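Local coordinates for protein helix-turn-helix transcriptional regulator (Pseudomonas aeruginosa, PDB 5XHX) that probably binds DNA and regulates transcription as a LuxR-family regulator, the piece here being its N-terminal domain, named ligand-binding, without the DNA-binding part, at residues A[53-57]-A[77-82]. Sequence-based numbering, arbitrary orientation.
Sequences SSPLI and YITGLY
Pro55 lays its ring on one face of Tyr82 where the edge of the antiparallel sheet in this LuxR-type ligand-binding domain meets helix 72-81. Pro55 CD sits almost over the middle of the aromatic ring, 3.5 Å from the Tyr82 centroid and 15° off its normal, a CH-pi contact; Pro55 CG lies nearer the root of the ring, 3.3 Å from Tyr82 CG. Tyr82 turns its ring to this position by placing CG between its own backbone N and carbonyl carbon (chi1 80°), and Tyr88 meets the same ring edge-to-face. Tyr77 packs next to Tyr82: Tyr82 CB rests on one face of the Tyr77 ring, offset toward the rim, while Tyr77 CE2 approaches Pro55 CG to 4.1 Å. The Tyr77 hydroxyl is hydrogen-bonded to Asp85, and its ring stacks with Tyr119. Pro55, just ahead of edge strand 56-60, and Tyr77 both also pack against Phe50 of the adjacent strand 44-50. Farther along the chain, in the strand itself, Ile57 and Ile78 cross at a slant, Ile57 CG1 lying 3.8 Å from Ile78 CD1; with Ile78 CG1 anti to the carbonyl carbon (chi1 -69°) and chi2 extended, CD1 reaches Ile57. Ser54 OG donates to Ile78 O over 3.1 Å, coming from above the carbonyl plane rather than along a lone pair, and Ser54 CB leans on Ile78 CG2. A wider pi-type turn spans 77-81, and Tyr77 O accepts from both Gly80 N and Tyr82 N. A water bridges the segments, donating to Ser53 O and lying 2.7 Å from Tyr82 OH, in the plane of the Tyr82 ring at its edge.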
# COMPACT_ATOMS: atom_id res chain seq x y z
N SER A 53 1.35 19.83 -21.02
CA SER A 53 0.54 21.01 -20.74
C SER A 53 0.78 21.51 -19.31
O SER A 53 1.80 21.20 -18.70
CB SER A 53 -0.94 20.72 -20.99
OG SER A 53 -1.40 19.61 -20.24
N SER A 54 -0.15 22.32 -18.79
CA SER A 54 0.02 22.89 -17.46
C SER A 54 0.14 21.79 -16.41
O SER A 54 -0.51 20.75 -16.54
CB SER A 54 -1.18 23.78 -17.09
OG SER A 54 -1.09 25.05 -17.71
N PRO A 55 0.94 22.01 -15.36
CA PRO A 55 0.99 21.04 -14.25
C PRO A 55 -0.35 20.95 -13.55
O PRO A 55 -1.03 21.95 -13.33
CB PRO A 55 2.04 21.63 -13.30
CG PRO A 55 2.81 22.63 -14.11
CD PRO A 55 1.86 23.14 -15.16
N LEU A 56 -0.70 19.73 -13.16
CA LEU A 56 -1.89 19.47 -12.35
C LEU A 56 -1.44 19.27 -10.91
O LEU A 56 -0.76 18.28 -10.59
CB LEU A 56 -2.64 18.25 -12.89
CG LEU A 56 -3.88 17.80 -12.12
CD1 LEU A 56 -4.89 18.95 -11.98
CD2 LEU A 56 -4.52 16.62 -12.83
N ILE A 57 -1.81 20.20 -10.04
CA ILE A 57 -1.47 20.13 -8.63
C ILE A 57 -2.50 19.26 -7.93
O ILE A 57 -3.68 19.62 -7.87
CB ILE A 57 -1.42 21.53 -7.99
CG1 ILE A 57 -0.51 22.46 -8.81
CG2 ILE A 57 -0.98 21.44 -6.53
CD1 ILE A 57 0.95 22.18 -8.64
N TYR A 77 2.60 29.83 -11.19
CA TYR A 77 3.34 28.59 -11.41
C TYR A 77 2.67 27.77 -12.51
O TYR A 77 3.31 27.39 -13.49
CB TYR A 77 3.44 27.79 -10.10
CG TYR A 77 4.25 26.53 -10.26
CD1 TYR A 77 5.63 26.57 -10.20
CD2 TYR A 77 3.65 25.32 -10.48
CE1 TYR A 77 6.39 25.44 -10.35
CE2 TYR A 77 4.40 24.16 -10.64
CZ TYR A 77 5.76 24.22 -10.58
OH TYR A 77 6.52 23.09 -10.75
N ILE A 78 1.37 27.53 -12.36
CA ILE A 78 0.66 26.65 -13.28
C ILE A 78 0.65 27.20 -14.71
O ILE A 78 0.77 26.44 -15.68
CB ILE A 78 -0.77 26.41 -12.75
CG1 ILE A 78 -0.70 25.56 -11.47
CG2 ILE A 78 -1.65 25.74 -13.80
CD1 ILE A 78 -2.06 25.33 -10.83
N THR A 79 0.53 28.53 -14.87
CA THR A 79 0.39 29.08 -16.22
C THR A 79 1.71 29.48 -16.85
O THR A 79 1.72 30.05 -17.95
CB THR A 79 -0.56 30.30 -16.23
OG1 THR A 79 0.02 31.35 -15.44
CG2 THR A 79 -1.91 29.94 -15.69
N GLY A 80 2.85 29.19 -16.21
CA GLY A 80 4.09 29.49 -16.89
C GLY A 80 5.38 29.37 -16.12
O GLY A 80 6.39 28.93 -16.67
N LEU A 81 5.39 29.77 -14.84
CA LEU A 81 6.64 29.73 -14.09
C LEU A 81 7.17 28.30 -13.92
O LEU A 81 8.38 28.12 -13.77
CB LEU A 81 6.45 30.37 -12.71
CG LEU A 81 6.42 31.90 -12.66
CD1 LEU A 81 6.17 32.35 -11.22
CD2 LEU A 81 7.74 32.46 -13.19
N TYR A 82 6.30 27.29 -13.96
CA TYR A 82 6.78 25.91 -13.87
C TYR A 82 7.76 25.56 -14.97
O TYR A 82 8.54 24.61 -14.82
CB TYR A 82 5.61 24.92 -13.95
CG TYR A 82 5.14 24.68 -15.37
CD1 TYR A 82 4.18 25.50 -15.95
CD2 TYR A 82 5.64 23.62 -16.13
CE1 TYR A 82 3.73 25.28 -17.25
CE2 TYR A 82 5.21 23.40 -17.45
CZ TYR A 82 4.25 24.23 -17.99
OH TYR A 82 3.78 24.01 -19.28
O HOH W 1 4.39 21.62 -20.33